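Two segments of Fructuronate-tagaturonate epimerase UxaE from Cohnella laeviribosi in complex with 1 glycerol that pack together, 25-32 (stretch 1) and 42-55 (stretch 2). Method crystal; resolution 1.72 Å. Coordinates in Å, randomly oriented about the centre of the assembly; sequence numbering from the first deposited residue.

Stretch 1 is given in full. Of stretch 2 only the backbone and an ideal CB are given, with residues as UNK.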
# COMPACT_ATOMS: atom_id res chain seq x y z
N GLU A 25 -28.51 6.08 -6.71
CA GLU A 25 -29.89 5.62 -6.71
C GLU A 25 -29.93 4.13 -7.04
O GLU A 25 -29.24 3.68 -7.96
CB GLU A 25 -30.73 6.41 -7.72
CG GLU A 25 -32.12 5.86 -7.97
CD GLU A 25 -33.10 6.97 -8.31
OE1 GLU A 25 -34.31 6.80 -8.03
OE2 GLU A 25 -32.65 8.00 -8.87
N SER A 26 -30.72 3.38 -6.28
CA SER A 26 -30.95 1.96 -6.55
C SER A 26 -32.44 1.69 -6.42
O SER A 26 -32.98 1.72 -5.32
CB SER A 26 -30.15 1.07 -5.59
OG SER A 26 -30.45 -0.31 -5.80
N GLU A 27 -33.09 1.42 -7.56
CA GLU A 27 -34.54 1.23 -7.63
C GLU A 27 -35.18 2.52 -7.12
O GLU A 27 -34.80 3.61 -7.58
CB GLU A 27 -34.95 -0.04 -6.89
CG GLU A 27 -34.50 -1.32 -7.59
CD GLU A 27 -34.84 -2.57 -6.79
OE1 GLU A 27 -34.51 -2.61 -5.58
OE2 GLU A 27 -35.42 -3.51 -7.36
N GLY A 28 -36.10 2.47 -6.17
CA GLY A 28 -36.74 3.69 -5.71
C GLY A 28 -36.07 4.40 -4.56
O GLY A 28 -36.65 5.34 -4.01
N THR A 29 -34.86 4.00 -4.18
CA THR A 29 -34.16 4.59 -3.04
C THR A 29 -33.03 5.49 -3.52
O THR A 29 -32.17 5.05 -4.28
CB THR A 29 -33.59 3.52 -2.11
OG1 THR A 29 -34.64 2.63 -1.69
CG2 THR A 29 -32.95 4.16 -0.88
N ARG A 30 -33.04 6.74 -3.05
CA ARG A 30 -31.96 7.69 -3.28
C ARG A 30 -31.04 7.72 -2.06
O ARG A 30 -31.51 7.66 -0.93
CB ARG A 30 -32.52 9.09 -3.53
CG ARG A 30 -32.90 9.37 -4.97
CD ARG A 30 -33.98 10.43 -5.04
NE ARG A 30 -35.21 9.99 -4.39
CZ ARG A 30 -35.78 10.60 -3.36
NH1 ARG A 30 -35.23 11.69 -2.83
NH2 ARG A 30 -36.90 10.11 -2.84
N VAL A 31 -29.74 7.77 -2.30
CA VAL A 31 -28.77 7.81 -1.21
C VAL A 31 -27.72 8.87 -1.52
O VAL A 31 -27.32 9.05 -2.67
CB VAL A 31 -28.10 6.44 -0.98
CG1 VAL A 31 -29.08 5.45 -0.36
CG2 VAL A 31 -27.55 5.89 -2.28
N GLN A 32 -27.28 9.57 -0.48
CA GLN A 32 -26.18 10.52 -0.59
C GLN A 32 -25.38 10.47 0.70
O GLN A 32 -25.81 9.87 1.69
CB GLN A 32 -26.68 11.94 -0.86
CG GLN A 32 -27.47 12.54 0.28
CD GLN A 32 -28.11 13.85 -0.11
OE1 GLN A 32 -28.39 14.09 -1.29
NE2 GLN A 32 -28.35 14.71 0.87
N UNK A 42 -24.50 8.41 5.72
CA UNK A 42 -25.37 8.17 4.57
C UNK A 42 -26.77 8.66 4.90
O UNK A 42 -27.24 8.51 6.03
CB UNK A 42 -25.39 6.69 4.19
N UNK A 43 -27.44 9.24 3.90
CA UNK A 43 -28.84 9.65 4.00
C UNK A 43 -29.60 8.96 2.89
O UNK A 43 -29.31 9.19 1.70
CB UNK A 43 -29.00 11.17 3.91
N UNK A 44 -30.58 8.14 3.25
CA UNK A 44 -31.39 7.40 2.30
C UNK A 44 -32.83 7.93 2.32
O UNK A 44 -33.33 8.36 3.36
CB UNK A 44 -31.36 5.90 2.62
N UNK A 45 -33.47 7.90 1.15
CA UNK A 45 -34.86 8.34 1.04
C UNK A 45 -35.49 7.70 -0.18
O UNK A 45 -34.83 7.54 -1.21
CB UNK A 45 -34.95 9.86 0.96
N UNK A 46 -36.76 7.33 -0.06
CA UNK A 46 -37.45 6.63 -1.13
C UNK A 46 -37.58 5.15 -0.84
O UNK A 46 -36.59 4.48 -0.55
CB UNK A 46 -36.72 6.84 -2.46
N UNK A 47 -38.80 4.63 -0.89
CA UNK A 47 -39.03 3.24 -0.53
C UNK A 47 -38.30 2.30 -1.48
O UNK A 47 -38.20 2.55 -2.68
CB UNK A 47 -40.53 2.93 -0.53
N UNK A 48 -37.77 1.22 -0.93
CA UNK A 48 -37.04 0.26 -1.73
C UNK A 48 -36.20 -0.65 -0.87
O UNK A 48 -36.01 -0.42 0.32
CB UNK A 48 -36.16 0.98 -2.75
N UNK A 49 -35.69 -1.71 -1.51
CA UNK A 49 -34.88 -2.68 -0.78
C UNK A 49 -33.60 -2.06 -0.24
O UNK A 49 -33.11 -2.46 0.81
CB UNK A 49 -34.54 -3.87 -1.68
N UNK A 50 -33.04 -1.08 -0.96
CA UNK A 50 -31.87 -0.39 -0.44
C UNK A 50 -32.21 0.36 0.84
O UNK A 50 -31.49 0.25 1.84
CB UNK A 50 -31.31 0.57 -1.49
N UNK A 51 -33.31 1.12 0.83
CA UNK A 51 -33.74 1.82 2.04
C UNK A 51 -33.95 0.85 3.20
O UNK A 51 -33.58 1.13 4.35
CB UNK A 51 -35.03 2.60 1.77
N UNK A 52 -34.56 -0.31 2.92
CA UNK A 52 -34.91 -1.24 4.00
C UNK A 52 -33.67 -1.89 4.60
O UNK A 52 -33.63 -2.16 5.80
CB UNK A 52 -35.86 -2.32 3.48
N UNK A 53 -32.66 -2.15 3.77
CA UNK A 53 -31.50 -2.91 4.22
C UNK A 53 -30.49 -2.05 4.96
O UNK A 53 -29.79 -2.55 5.85
CB UNK A 53 -30.82 -3.58 3.03
N UNK A 54 -30.40 -0.77 4.62
CA UNK A 54 -29.54 0.13 5.39
C UNK A 54 -30.04 0.24 6.83
O UNK A 54 -31.24 0.27 7.09
CB UNK A 54 -29.49 1.51 4.74
N UNK A 55 -29.09 0.29 7.76
CA UNK A 55 -29.38 0.46 9.17
C UNK A 55 -29.14 1.91 9.55
O UNK A 55 -28.04 2.44 9.33
CB UNK A 55 -28.53 -0.48 10.03

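Position 42 lies at the edge of the contact, in extended backbone, with its CA-to-CB bond pointing sideways and only the carbonyl of Gln-32 nearby. Almost any strand-forming side chain would fit. The deposited residue is Leu-42.

Position 43 is fixed by its backbone, which exchanges two hydrogen bonds with Gln-32: N of 43 to Gln-32 O at 2.8 Å, and Gln-32 N to O of 43 at 3.0 Å. Its CB shares a face of the sheet with the side chains of Gln-32 and Arg-30. A beta-branched residue or a longer chain that could lie along the Gln-32 methylenes would suit. It is Val-43, and its CB lies 4.2 Å from Gln-32 CG.

Position 44 turns to the other face, that of Val-31. The pair is non-hydrogen-bonded, with the CA atoms only 4.4 Å apart, and the ideal CB already lies 3.8 Å from Val-31 CG1 and 4.2 Å from Thr-29 CG2. A small apolar residue suits, though a larger one is not excluded. Ala-44 makes just these methyl contacts.

Position 45 returns to the face of Arg-30, with which its backbone pairs: Arg-30 N to O of 45 at 2.7 Å, and N of 45 to Arg-30 O at 2.9 Å. The ideal CB is 4.2 Å from Arg-30 NH1, so an acidic or polar acceptor is favoured. Glu-45 forms a salt bridge, its OE2 3.5 Å from Arg-30 NH1, and its O lies over one guanidinium face.

Position 46 has positive phi (103/126), and a CB would fall 2.2 Å from Gly-28 O and also jam against the preceding carbonyl. Only glycine suits. Gly-46 lets its CA approach Gly-28 O to 3.3 Å, while its own O accepts a hydrogen bond from Thr-29 OG1 at 2.9 Å.

Position 47 points away from stretch 1, so a small polar residue is one of many possibilities; it is Ser-47.

Position 48, at phi/psi 163/169, again demands glycine: a CB would sit 2.5 Å from Thr-29 OG1. Gly-48 is the N-cap of the following helix.

Position 49 starts sideways, but its CB is 4.1 Å from the carboxylate atom Glu-27 OE1, inviting a long basic chain. Lys-49 curls back so that NZ reaches Glu-27 OE1 at 2.5 Å in a salt bridge.

Position 50 points toward stretch 1, between Thr-29 CB and Ser-26 CB with Val-31 beyond. A medium-sized aliphatic residue suits. Leu-50 places CD2 3.6 Å from Ser-26 CB and 3.7 Å from Val-31 CG1.

At position 51 CA-to-CB points sideways and the backbone N donates to Thr-29 OG1 at 3.2 Å, so many side chains would suit; it is Tyr-51, whose ring leads away.

Positions 52, 53 and 55 make no contact with stretch 1, which does not choose among side chains there; polar or charged ones would do. They are Asp-52, Glu-53 and Arg-55. Position 54 points toward stretch 1 from a distance, so a long apolar chain could arrive; Leu-54 CD1 comes within 4.0 Å of Val-31 CG1.

Stretch 2 42-55: LVAEGSGKLYDELR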
# COMPACT_ATOMS: atom_id res chain seq x y z
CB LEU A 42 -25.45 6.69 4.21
CG LEU A 42 -24.25 5.87 3.77
CD1 LEU A 42 -24.73 4.46 3.42
CD2 LEU A 42 -23.57 6.54 2.59
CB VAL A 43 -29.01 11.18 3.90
CG1 VAL A 43 -30.47 11.56 4.01
CG2 VAL A 43 -28.19 11.89 4.98
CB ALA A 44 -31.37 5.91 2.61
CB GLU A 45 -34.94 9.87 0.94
CG GLU A 45 -36.36 10.43 1.02
CD GLU A 45 -36.37 11.95 1.05
OE1 GLU A 45 -37.35 12.52 1.58
OE2 GLU A 45 -35.40 12.56 0.55
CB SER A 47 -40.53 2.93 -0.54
OG SER A 47 -40.77 1.59 -0.15
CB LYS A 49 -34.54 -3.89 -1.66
CG LYS A 49 -35.70 -4.86 -1.86
CD LYS A 49 -35.26 -6.12 -2.60
CE LYS A 49 -34.60 -5.79 -3.93
NZ LYS A 49 -35.41 -4.84 -4.75
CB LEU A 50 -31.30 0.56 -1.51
CG LEU A 50 -30.15 1.47 -1.06
CD1 LEU A 50 -29.03 0.66 -0.42
CD2 LEU A 50 -29.63 2.29 -2.23
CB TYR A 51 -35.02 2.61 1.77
CG TYR A 51 -35.49 3.48 2.93
CD1 TYR A 51 -36.22 2.93 3.99
CD2 TYR A 51 -35.21 4.84 2.97
CE1 TYR A 51 -36.65 3.72 5.05
CE2 TYR A 51 -35.65 5.63 4.02
CZ TYR A 51 -36.36 5.07 5.06
OH TYR A 51 -36.79 5.86 6.10
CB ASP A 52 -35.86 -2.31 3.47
CG ASP A 52 -37.14 -1.73 2.91
OD1 ASP A 52 -37.58 -0.67 3.40
OD2 ASP A 52 -37.72 -2.33 1.98
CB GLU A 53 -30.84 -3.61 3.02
CG GLU A 53 -31.68 -4.75 2.46
CD GLU A 53 -31.30 -5.14 1.04
OE1 GLU A 53 -30.19 -4.79 0.59
OE2 GLU A 53 -32.14 -5.79 0.37
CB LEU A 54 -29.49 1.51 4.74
CG LEU A 54 -28.78 1.55 3.39
CD1 LEU A 54 -29.11 2.84 2.65
CD2 LEU A 54 -27.27 1.41 3.61
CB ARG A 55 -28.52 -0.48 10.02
CG ARG A 55 -28.87 -0.49 11.50
CD ARG A 55 -28.63 -1.87 12.12
NE ARG A 55 -27.93 -1.78 13.40
CZ ARG A 55 -27.97 -2.73 14.34
NH1 ARG A 55 -27.30 -2.56 15.47
NH2 ARG A 55 -28.67 -3.83 14.14
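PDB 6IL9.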